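Local coordinates for protein FMN reductase [NAD(P)H] (Bacillus subtilis, PDB 1ZCH) that catalyses electron transfer between NAD(P)H and FMN and, as a homodimer, also reduces nitroaromatic compounds, quinones, chromates and azo dyes, at residues H11-S16 with G131-G136; P174-E179 with S195-Y200; A199-M204 with N219-I224. All coordinates share one frame; numbering follows the deposited sequence. Where two conformers were deposited one is given.

Contact 1: H11-S16 with G131-G136. With FMN (flavin mononucleotide), chain D.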
loop_
_atom_site.group_PDB
_atom_site.type_symbol
_atom_site.label_atom_id
_atom_site.label_comp_id
_atom_site.label_asym_id
_atom_site.label_seq_id
_atom_site.Cartn_x
_atom_site.Cartn_y
_atom_site.Cartn_z
ATOM N N HIS A 11 -0.423 -14.932 8.627
ATOM C CA HIS A 11 0.712 -14.526 7.805
ATOM C C HIS A 11 2.099 -14.557 8.445
ATOM O O HIS A 11 2.272 -14.218 9.614
ATOM C CB HIS A 11 0.508 -13.108 7.260
ATOM C CG HIS A 11 1.755 -12.523 6.668
ATOM N ND1 HIS A 11 2.203 -12.852 5.407
ATOM C CD2 HIS A 11 2.708 -11.727 7.209
ATOM C CE1 HIS A 11 3.381 -12.289 5.199
ATOM N NE2 HIS A 11 3.711 -11.603 6.277
ATOM N N ARG A 12 3.081 -14.958 7.638
ATOM C CA ARG A 12 4.492 -14.963 8.015
ATOM C C ARG A 12 5.263 -15.042 6.702
ATOM O O ARG A 12 4.849 -15.741 5.777
ATOM C CB ARG A 12 4.864 -16.146 8.931
ATOM C CG ARG A 12 5.170 -17.474 8.238
ATOM C CD ARG A 12 3.911 -18.096 7.682
ATOM N NE ARG A 12 2.887 -18.251 8.712
ATOM C CZ ARG A 12 2.944 -19.130 9.707
ATOM N NH1 ARG A 12 3.985 -19.950 9.821
ATOM N NH2 ARG A 12 1.958 -19.191 10.590
ATOM N N SER A 13 6.358 -14.299 6.600
ATOM C CA SER A 13 7.158 -14.321 5.382
ATOM C C SER A 13 7.950 -15.618 5.255
ATOM O O SER A 13 8.461 -16.147 6.246
ATOM C CB SER A 13 8.120 -13.130 5.349
ATOM O OG SER A 13 7.421 -11.926 5.078
ATOM N N ILE A 14 8.048 -16.119 4.029
ATOM C CA ILE A 14 8.775 -17.353 3.742
ATOM C C ILE A 14 10.031 -17.012 2.941
ATOM O O ILE A 14 9.960 -16.261 1.967
ATOM C CB ILE A 14 7.894 -18.327 2.914
ATOM C CG1 ILE A 14 6.625 -18.677 3.697
ATOM C CG2 ILE A 14 8.675 -19.589 2.562
ATOM C CD1 ILE A 14 6.883 -19.322 5.045
ATOM N N ARG A 15 11.178 -17.551 3.354
ATOM C CA ARG A 15 12.434 -17.291 2.650
ATOM C C ARG A 15 13.171 -18.570 2.252
ATOM O O ARG A 15 14.341 -18.533 1.864
ATOM C CB ARG A 15 13.351 -16.409 3.500
ATOM C CG ARG A 15 12.789 -15.019 3.760
ATOM C CD ARG A 15 13.801 -14.125 4.459
ATOM N NE ARG A 15 13.251 -12.795 4.715
ATOM C CZ ARG A 15 12.431 -12.499 5.720
ATOM N NH1 ARG A 15 12.060 -13.439 6.582
ATOM N NH2 ARG A 15 11.972 -11.261 5.855
ATOM N N SER A 16 12.477 -19.697 2.367
ATOM C CA SER A 16 13.024 -20.998 1.991
ATOM C C SER A 16 11.965 -21.638 1.102
ATOM O O SER A 16 10.859 -21.934 1.565
ATOM C CB SER A 16 13.264 -21.867 3.227
ATOM O OG SER A 16 13.759 -23.143 2.850
ATOM N N GLY A 131 4.015 -19.433 -0.392
ATOM C CA GLY A 131 4.764 -18.613 0.541
ATOM C C GLY A 131 5.178 -17.360 -0.200
ATOM O O GLY A 131 5.299 -17.383 -1.427
ATOM N N THR A 132 5.369 -16.263 0.527
ATOM C CA THR A 132 5.783 -15.012 -0.098
ATOM C C THR A 132 6.678 -14.197 0.830
ATOM O O THR A 132 6.752 -14.453 2.037
ATOM C CB THR A 132 4.575 -14.089 -0.448
ATOM O OG1 THR A 132 4.083 -13.471 0.751
ATOM C CG2 THR A 132 3.439 -14.881 -1.103
ATOM N N VAL A 133 7.367 -13.224 0.244
ATOM C CA VAL A 133 8.195 -12.289 0.998
ATOM C C VAL A 133 8.420 -11.074 0.104
ATOM O O VAL A 133 8.882 -11.201 -1.032
ATOM C CB VAL A 133 9.559 -12.886 1.451
ATOM C CG1 VAL A 133 10.462 -13.183 0.255
ATOM C CG2 VAL A 133 10.240 -11.907 2.409
ATOM N N PRO A 134 8.043 -9.881 0.586
ATOM C CA PRO A 134 8.244 -8.689 -0.244
ATOM C C PRO A 134 9.732 -8.367 -0.308
ATOM O O PRO A 134 10.500 -8.823 0.538
ATOM C CB PRO A 134 7.458 -7.603 0.495
ATOM C CG PRO A 134 6.440 -8.376 1.301
ATOM C CD PRO A 134 7.248 -9.559 1.783
ATOM N N ILE A 135 10.131 -7.591 -1.312
ATOM C CA ILE A 135 11.530 -7.214 -1.476
ATOM C C ILE A 135 11.642 -5.710 -1.718
ATOM O O ILE A 135 11.536 -5.240 -2.848
ATOM C CB ILE A 135 12.185 -7.957 -2.670
ATOM C CG1 ILE A 135 12.128 -9.477 -2.451
ATOM C CG2 ILE A 135 13.629 -7.491 -2.839
ATOM C CD1 ILE A 135 12.966 -9.980 -1.285
ATOM N N GLY A 136 11.855 -4.954 -0.646
ATOM C CA GLY A 136 11.977 -3.514 -0.783
ATOM C C GLY A 136 13.325 -3.110 -1.344
ATOM O O GLY A 136 13.503 -1.976 -1.796
HETATM N N1 FMN D . 12.304 -9.223 3.562
HETATM C C2 FMN D . 13.478 -9.571 3.001
HETATM O O2 FMN D . 14.037 -10.601 3.267
HETATM N N3 FMN D . 14.135 -8.726 2.038
HETATM C C4 FMN D . 13.583 -7.506 1.631
HETATM O O4 FMN D . 14.177 -6.822 0.817
HETATM C C4A FMN D . 12.296 -7.123 2.224
HETATM N N5 FMN D . 11.706 -5.935 1.876
HETATM C C5A FMN D . 10.416 -5.694 2.315
HETATM C C6 FMN D . 9.739 -4.545 1.783
HETATM C C7 FMN D . 8.422 -4.254 2.126
HETATM C C7M FMN D . 7.729 -3.066 1.489
HETATM C C8 FMN D . 7.703 -5.113 3.087
HETATM C C8M FMN D . 6.262 -4.871 3.460
HETATM C C9 FMN D . 8.365 -6.236 3.656
HETATM C C9A FMN D . 9.712 -6.548 3.271
HETATM N N10 FMN D . 10.442 -7.744 3.729
HETATM C C10 FMN D . 11.673 -8.054 3.208
HETATM C "C1'" FMN D . 9.798 -8.646 4.740
HETATM C "C2'" FMN D . 9.857 -8.060 6.192
HETATM O "O2'" FMN D . 11.175 -8.277 6.711
HETATM C "C3'" FMN D . 8.789 -8.787 7.025
HETATM O "O3'" FMN D . 7.496 -8.483 6.465
HETATM C "C4'" FMN D . 8.809 -8.325 8.502
HETATM O "O4'" FMN D . 10.043 -8.671 9.138
HETATM C "C5'" FMN D . 7.623 -8.961 9.212
HETATM O "O5'" FMN D . 7.837 -10.509 9.316
HETATM P P FMN D . 6.762 -11.399 8.672
HETATM O O1P FMN D . 5.569 -11.405 9.502
HETATM O O2P FMN D . 7.288 -12.748 8.581
HETATM O O3P FMN D . 6.419 -10.915 7.340
HETATM O O HOH W 1 4.179 -16.350 3.150
#

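Contact 2: P174-E179 with S195-Y200. With FMN (flavin mononucleotide), chain D.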
loop_
_atom_site.group_PDB
_atom_site.type_symbol
_atom_site.label_atom_id
_atom_site.label_comp_id
_atom_site.label_asym_id
_atom_site.label_seq_id
_atom_site.Cartn_x
_atom_site.Cartn_y
_atom_site.Cartn_z
ATOM N N PRO A 174 6.156 -11.721 16.438
ATOM C CA PRO A 174 5.378 -10.817 17.291
ATOM C C PRO A 174 5.245 -9.407 16.722
ATOM O O PRO A 174 6.184 -8.874 16.130
ATOM C CB PRO A 174 6.159 -10.819 18.607
ATOM C CG PRO A 174 6.798 -12.168 18.623
ATOM C CD PRO A 174 7.273 -12.316 17.195
ATOM N N ARG A 175 4.075 -8.807 16.920
ATOM C CA ARG A 175 3.811 -7.452 16.448
ATOM C C ARG A 175 3.606 -6.540 17.651
ATOM O O ARG A 175 3.365 -7.008 18.764
ATOM C CB ARG A 175 2.548 -7.423 15.583
ATOM C CG ARG A 175 2.617 -8.248 14.306
ATOM C CD ARG A 175 3.663 -7.697 13.362
ATOM N NE ARG A 175 3.446 -8.116 11.979
ATOM C CZ ARG A 175 4.107 -9.093 11.365
ATOM N NH1 ARG A 175 5.046 -9.783 12.004
ATOM N NH2 ARG A 175 3.841 -9.361 10.092
ATOM N N LEU A 176 3.715 -5.237 17.422
ATOM C CA LEU A 176 3.514 -4.248 18.477
ATOM C C LEU A 176 2.146 -4.454 19.114
ATOM O O LEU A 176 1.220 -4.945 18.465
ATOM C CB LEU A 176 3.562 -2.836 17.888
ATOM C CG LEU A 176 4.921 -2.221 17.547
ATOM C CD1 LEU A 176 4.743 -1.137 16.492
ATOM C CD2 LEU A 176 5.558 -1.653 18.817
ATOM N N PRO A 177 2.004 -4.100 20.401
ATOM C CA PRO A 177 0.704 -4.264 21.057
ATOM C C PRO A 177 -0.324 -3.483 20.236
ATOM O O PRO A 177 -0.027 -2.398 19.732
ATOM C CB PRO A 177 0.937 -3.644 22.430
ATOM C CG PRO A 177 2.367 -3.985 22.701
ATOM C CD PRO A 177 3.036 -3.681 21.367
ATOM N N GLN A 178 -1.526 -4.030 20.106
ATOM C CA GLN A 178 -2.575 -3.385 19.325
ATOM C C GLN A 178 -2.797 -1.917 19.697
ATOM O O GLN A 178 -2.992 -1.069 18.825
ATOM C CB GLN A 178 -3.874 -4.170 19.490
ATOM C CG GLN A 178 -5.001 -3.724 18.592
ATOM C CD GLN A 178 -6.175 -4.674 18.660
ATOM O OE1 GLN A 178 -6.005 -5.888 18.536
ATOM N NE2 GLN A 178 -7.373 -4.133 18.856
ATOM N N GLU A 179 -2.753 -1.618 20.992
ATOM C CA GLU A 179 -2.970 -0.256 21.477
ATOM C C GLU A 179 -1.929 0.738 20.973
ATOM O O GLU A 179 -2.187 1.940 20.912
ATOM C CB GLU A 179 -2.975 -0.238 23.009
ATOM C CG GLU A 179 -4.043 -1.105 23.651
ATOM C CD GLU A 179 -3.900 -2.575 23.287
ATOM O OE1 GLU A 179 -2.784 -3.129 23.438
ATOM O OE2 GLU A 179 -4.907 -3.175 22.847
ATOM N N SER A 195 5.916 3.322 26.510
ATOM C CA SER A 195 5.777 2.155 27.377
ATOM C C SER A 195 5.448 0.895 26.579
ATOM O O SER A 195 5.975 -0.179 26.868
ATOM C CB SER A 195 4.691 2.394 28.431
ATOM O OG SER A 195 5.076 3.435 29.311
ATOM N N HIS A 196 4.575 1.022 25.582
ATOM C CA HIS A 196 4.211 -0.126 24.753
ATOM C C HIS A 196 5.419 -0.637 23.978
ATOM O O HIS A 196 5.596 -1.846 23.814
ATOM C CB HIS A 196 3.109 0.243 23.758
ATOM C CG HIS A 196 1.751 0.365 24.374
ATOM N ND1 HIS A 196 1.153 -0.665 25.066
ATOM C CD2 HIS A 196 0.868 1.391 24.389
ATOM C CE1 HIS A 196 -0.040 -0.279 25.482
ATOM N NE2 HIS A 196 -0.238 0.965 25.084
ATOM N N ILE A 197 6.241 0.288 23.487
ATOM C CA ILE A 197 7.429 -0.092 22.733
ATOM C C ILE A 197 8.426 -0.838 23.623
ATOM O O ILE A 197 9.021 -1.835 23.207
ATOM C CB ILE A 197 8.112 1.148 22.107
ATOM C CG1 ILE A 197 7.183 1.775 21.060
ATOM C CG2 ILE A 197 9.437 0.750 21.463
ATOM C CD1 ILE A 197 7.707 3.065 20.451
ATOM N N GLN A 198 8.603 -0.366 24.853
ATOM C CA GLN A 198 9.525 -1.021 25.775
ATOM C C GLN A 198 9.038 -2.425 26.142
ATOM O O GLN A 198 9.840 -3.347 26.293
ATOM C CB GLN A 198 9.718 -0.166 27.031
ATOM C CG GLN A 198 10.488 1.121 26.746
ATOM C CD GLN A 198 10.617 2.018 27.957
ATOM O OE1 GLN A 198 9.618 2.477 28.513
ATOM N NE2 GLN A 198 11.854 2.279 28.372
ATOM N N ALA A 199 7.725 -2.590 26.278
ATOM C CA ALA A 199 7.166 -3.902 26.600
ATOM C C ALA A 199 7.367 -4.811 25.391
ATOM O O ALA A 199 7.711 -5.986 25.527
ATOM C CB ALA A 199 5.683 -3.780 26.929
ATOM N N TYR A 200 7.154 -4.253 24.203
ATOM C CA TYR A 200 7.320 -5.001 22.961
ATOM C C TYR A 200 8.764 -5.476 22.835
ATOM O O TYR A 200 9.019 -6.604 22.406
ATOM C CB TYR A 200 6.947 -4.110 21.769
ATOM C CG TYR A 200 7.047 -4.774 20.408
ATOM C CD1 TYR A 200 6.497 -6.037 20.175
ATOM C CD2 TYR A 200 7.644 -4.113 19.339
ATOM C CE1 TYR A 200 6.539 -6.621 18.905
ATOM C CE2 TYR A 200 7.687 -4.683 18.064
ATOM C CZ TYR A 200 7.133 -5.934 17.852
ATOM O OH TYR A 200 7.164 -6.488 16.588
HETATM N N1 FMN D . 12.304 -9.223 3.562
HETATM C C2 FMN D . 13.478 -9.571 3.001
HETATM O O2 FMN D . 14.037 -10.601 3.267
HETATM N N3 FMN D . 14.135 -8.726 2.038
HETATM C C4 FMN D . 13.583 -7.506 1.631
HETATM O O4 FMN D . 14.177 -6.822 0.817
HETATM C C4A FMN D . 12.296 -7.123 2.224
HETATM N N5 FMN D . 11.706 -5.935 1.876
HETATM C C5A FMN D . 10.416 -5.694 2.315
HETATM C C6 FMN D . 9.739 -4.545 1.783
HETATM C C7 FMN D . 8.422 -4.254 2.126
HETATM C C7M FMN D . 7.729 -3.066 1.489
HETATM C C8 FMN D . 7.703 -5.113 3.087
HETATM C C8M FMN D . 6.262 -4.871 3.460
HETATM C C9 FMN D . 8.365 -6.236 3.656
HETATM C C9A FMN D . 9.712 -6.548 3.271
HETATM N N10 FMN D . 10.442 -7.744 3.729
HETATM C C10 FMN D . 11.673 -8.054 3.208
HETATM C "C1'" FMN D . 9.798 -8.646 4.740
HETATM C "C2'" FMN D . 9.857 -8.060 6.192
HETATM O "O2'" FMN D . 11.175 -8.277 6.711
HETATM C "C3'" FMN D . 8.789 -8.787 7.025
HETATM O "O3'" FMN D . 7.496 -8.483 6.465
HETATM C "C4'" FMN D . 8.809 -8.325 8.502
HETATM O "O4'" FMN D . 10.043 -8.671 9.138
HETATM C "C5'" FMN D . 7.623 -8.961 9.212
HETATM O "O5'" FMN D . 7.837 -10.509 9.316
HETATM P P FMN D . 6.762 -11.399 8.672
HETATM O O1P FMN D . 5.569 -11.405 9.502
HETATM O O2P FMN D . 7.288 -12.748 8.581
HETATM O O3P FMN D . 6.419 -10.915 7.340
#

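Contact 3: A199-M204 with N219-I224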
loop_
_atom_site.group_PDB
_atom_site.type_symbol
_atom_site.label_atom_id
_atom_site.label_comp_id
_atom_site.label_asym_id
_atom_site.label_seq_id
_atom_site.Cartn_x
_atom_site.Cartn_y
_atom_site.Cartn_z
ATOM N N ALA A 199 7.725 -2.590 26.278
ATOM C CA ALA A 199 7.166 -3.902 26.600
ATOM C C ALA A 199 7.367 -4.811 25.391
ATOM O O ALA A 199 7.711 -5.986 25.527
ATOM C CB ALA A 199 5.683 -3.780 26.929
ATOM N N TYR A 200 7.154 -4.253 24.203
ATOM C CA TYR A 200 7.320 -5.001 22.961
ATOM C C TYR A 200 8.764 -5.476 22.835
ATOM O O TYR A 200 9.019 -6.604 22.406
ATOM C CB TYR A 200 6.947 -4.110 21.769
ATOM C CG TYR A 200 7.047 -4.774 20.408
ATOM C CD1 TYR A 200 6.497 -6.037 20.175
ATOM C CD2 TYR A 200 7.644 -4.113 19.339
ATOM C CE1 TYR A 200 6.539 -6.621 18.905
ATOM C CE2 TYR A 200 7.687 -4.683 18.064
ATOM C CZ TYR A 200 7.133 -5.934 17.852
ATOM O OH TYR A 200 7.164 -6.488 16.588
ATOM N N ASP A 201 9.709 -4.619 23.219
ATOM C CA ASP A 201 11.128 -4.976 23.142
ATOM C C ASP A 201 11.441 -6.240 23.940
ATOM O O ASP A 201 12.153 -7.125 23.459
ATOM C CB ASP A 201 12.019 -3.829 23.645
ATOM C CG ASP A 201 12.394 -2.845 22.545
ATOM O OD1 ASP A 201 12.346 -3.229 21.355
ATOM O OD2 ASP A 201 12.755 -1.691 22.866
ATOM N N GLU A 202 10.913 -6.327 25.156
ATOM C CA GLU A 202 11.162 -7.500 25.989
ATOM C C GLU A 202 10.583 -8.730 25.313
ATOM O O GLU A 202 11.205 -9.793 25.290
ATOM C CB GLU A 202 10.532 -7.329 27.371
ATOM C CG GLU A 202 10.849 -6.001 28.029
ATOM C CD GLU A 202 10.843 -6.089 29.540
ATOM O OE1 GLU A 202 9.959 -6.783 30.092
ATOM O OE2 GLU A 202 11.717 -5.456 30.173
ATOM N N GLN A 203 9.388 -8.579 24.755
ATOM C CA GLN A 203 8.726 -9.675 24.061
ATOM C C GLN A 203 9.555 -10.138 22.870
ATOM O O GLN A 203 9.723 -11.339 22.646
ATOM C CB GLN A 203 7.352 -9.225 23.557
ATOM C CG GLN A 203 6.348 -8.878 24.637
ATOM C CD GLN A 203 5.066 -8.309 24.061
ATOM O OE1 GLN A 203 4.468 -8.893 23.158
ATOM N NE2 GLN A 203 4.636 -7.165 24.580
ATOM N N MET A 204 10.068 -9.179 22.106
ATOM C CA MET A 204 10.862 -9.482 20.920
ATOM C C MET A 204 12.195 -10.163 21.224
ATOM O O MET A 204 12.586 -11.103 20.529
ATOM C CB MET A 204 11.109 -8.200 20.114
ATOM C CG MET A 204 11.798 -8.420 18.767
ATOM S SD MET A 204 10.918 -9.586 17.680
ATOM C CE MET A 204 9.537 -8.568 17.117
ATOM N N ASN A 219 16.398 -6.798 20.257
ATOM C CA ASN A 219 14.971 -6.504 20.365
ATOM C C ASN A 219 14.520 -5.666 19.170
ATOM O O ASN A 219 15.260 -5.520 18.195
ATOM C CB ASN A 219 14.634 -5.793 21.686
ATOM C CG ASN A 219 15.372 -4.486 21.860
ATOM O OD1 ASN A 219 15.610 -3.761 20.899
ATOM N ND2 ASN A 219 15.721 -4.166 23.104
ATOM N N TRP A 220 13.310 -5.122 19.239
ATOM C CA TRP A 220 12.771 -4.334 18.135
ATOM C C TRP A 220 13.430 -2.966 17.960
ATOM O O TRP A 220 13.952 -2.659 16.891
ATOM C CB TRP A 220 11.261 -4.157 18.311
ATOM C CG TRP A 220 10.585 -3.489 17.152
ATOM C CD1 TRP A 220 10.321 -4.036 15.925
ATOM C CD2 TRP A 220 10.055 -2.160 17.121
ATOM N NE1 TRP A 220 9.652 -3.129 15.137
ATOM C CE2 TRP A 220 9.474 -1.970 15.845
ATOM C CE3 TRP A 220 10.012 -1.108 18.049
ATOM C CZ2 TRP A 220 8.858 -0.769 15.472
ATOM C CZ3 TRP A 220 9.399 0.091 17.678
ATOM C CH2 TRP A 220 8.827 0.246 16.398
ATOM N N SER A 221 13.408 -2.136 19.001
ATOM C CA SER A 221 14.007 -0.809 18.885
ATOM C C SER A 221 15.478 -0.877 18.463
ATOM O O SER A 221 15.952 -0.016 17.718
ATOM C CB SER A 221 13.865 -0.033 20.203
ATOM O OG SER A 221 14.556 -0.671 21.261
ATOM N N GLN A 222 16.201 -1.892 18.935
ATOM C CA GLN A 222 17.606 -2.040 18.563
ATOM C C GLN A 222 17.707 -2.321 17.066
ATOM O O GLN A 222 18.597 -1.807 16.393
ATOM C CB GLN A 222 18.265 -3.179 19.351
ATOM C CG GLN A 222 18.415 -2.887 20.843
ATOM C CD GLN A 222 18.918 -4.084 21.633
ATOM O OE1 GLN A 222 18.607 -5.230 21.308
ATOM N NE2 GLN A 222 19.680 -3.821 22.691
ATOM N N SER A 223 16.791 -3.133 16.546
ATOM C CA SER A 223 16.802 -3.451 15.122
ATOM C C SER A 223 16.478 -2.209 14.302
ATOM O O SER A 223 17.195 -1.870 13.359
ATOM C CB SER A 223 15.784 -4.554 14.806
ATOM O OG SER A 223 15.744 -4.810 13.408
ATOM N N ILE A 224 15.397 -1.529 14.669
ATOM C CA ILE A 224 14.972 -0.326 13.961
ATOM C C ILE A 224 16.065 0.736 13.971
ATOM O O ILE A 224 16.307 1.404 12.962
ATOM C CB ILE A 224 13.688 0.265 14.593
ATOM C CG1 ILE A 224 12.558 -0.767 14.529
ATOM C CG2 ILE A 224 13.279 1.540 13.865
ATOM C CD1 ILE A 224 12.229 -1.243 13.121
#

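Contact 1: H11-S16 with G131-G136
Ser13 and Ile14 carry the 11-16 loop across strand 131-135, the two chain directions 85° apart, and flavin mononucleotide binds to both segments. At the start of the loop, His11 holds its CG anti to the backbone N (chi1 167°), and NE2 donates to the phosphate oxygen O3P of FMN at 3.0 Å; ND1 is occupied by Glu126. Arg12 CB points away from the strand, its guanidinium bonding Arg169 O and Asp10, but its carbonyl O is linked through a water to Thr132 N. Ser13 grips the phosphate twice, N to FMN O2P at 2.7 Å and OG to FMN O3P at 2.7 Å, while its CB leans on Val133 CG2. Ile14 N then gives a nearly straight bond to Thr132 O (2.9 Å, 170°). Ile14 CG1 lies 3.7 Å from Gly131 CA, where a beta carbon on Gly131 would collide with it. Arg15 lays one guanidinium face on Val133 CG2 and reads the pyrimidine edge of the isoalloxazine: NE meets FMN O2 at 2.7 Å and NH2 meets FMN N1 at 3.1 Å. From the strand side, Pro134 packs on the benzenoid ring and Gly136 N donates to FMN N5 at 2.7 Å. Loop and strand segment together form part of the FMN site of this nitroreductase-family enzyme, the loop binding phosphate and the N1/O2 edge.

Contact 2: P174-E179 with S195-Y200
Tyr200 of helix 190-212 reaches the 174-179 segment with its hydroxyl, and OH donates to Pro174 O at 2.6 Å from above the carbonyl plane. CG stands anti to the backbone N (chi1 -179°), which sends the ring out from the helix to lie along the loop. The same hydroxyl also bonds Gln44 NE2 of the second subunit, so it joins loop, helix and neighbouring chain.

Over one ring face sits the backbone of Leu176: its CA is 3.8 Å from the ring centroid and only 9° off the ring normal, a CH-pi contact, with Leu176 N nearer the rim. The Leu176 side chain crosses the ring at about a right angle, CG 3.7 Å from Tyr200 CE2. Two prolines flank the side chain of Tyr200: Pro174 CB is 4.2 Å from Tyr200 CE1, and Pro177 CD is 4.0 Å from Tyr200 CB. A phenylalanine in place of Tyr200 would probably leave Pro174 O without this donor and Gln44 of the second subunit without its hydroxyl partner.

The loop held in this way is part of the FMN site. Arg175, whose CB points away from the helix, turns its guanidinium edge to the phosphate, NH1 at 3.0 Å and NH2 at 2.7 Å from FMN O1P, and its positive charge probably helps balance the phosphate. Arg175 NE and NH2 also bond the carbonyls of Gln35 and Ala37 of the second subunit, so the phosphate is held at the dimer interface.

One helical turn before Tyr200, the contacts are van der Waals ones. His196 packs obliquely against Pro177 CB and, through NE2, lies 3.6 Å from Glu179 CB.

Contact 3: A199-M204 with N219-I224
Asp201 grips Ser221 with both carboxylate oxygens. OD1 takes the backbone N of Ser221 on its syn lone pair at 2.8 Å, and OD2 accepts from Ser221 OG at 2.6 Å, the donor lying somewhat out of the carboxylate plane; Ser221 OG is also bonded to His94 of the second subunit. The carboxylate stacks on the Asn219 amide, the two planes nearly parallel. Asn219 and Gln222 close a capping box: Gln222 N to Asn219 OD1 is 2.8 Å and Asn219 N to Gln222 OE1 is 2.9 Å. The Asp201 charge at this helix start would probably be favoured by the helix dipole.

Apolar contact centres on Trp220. Tyr200 CE2 lies over one indole face and Ile224 CG1 over the opposite one; the Tyr200 ring and the Trp220 five-membered ring meet obliquely, centroids 4.8 Å apart and planes at 57°. Met204 CG, anti to the backbone N (chi1 -173°), packs 4.3 Å from Trp220 CB.

Helix 220-228 thus begins against the flank of helix 190-212, their local axes 9.4 Å apart and at 92°, while Trp220 NE1 bonds Asn42 O of the second subunit.

Contact 1 closes first along the chain; contacts 2 and 3 follow, one beginning on the part of helix 190-212 where the other ends, so that they share Ala199 and Tyr200. Contact 1 lies where a loop crosses strand 131-135, outermost in the sheet of this chain, with its centre about 23 Å from that of contact 2 and about 21 Å from that of contact 3. Contacts 2 and 3 are about 8 Å apart, centre to centre, and touch where Met204 meets Pro174 and Trp220 meets Ile197 and Leu176. FMN joins contacts 1 and 2, His11 touching Arg175 beside the phosphate. All three touch the second subunit, so the cofactor site and helices 190-212 and 220-228 lie at the dimer interface.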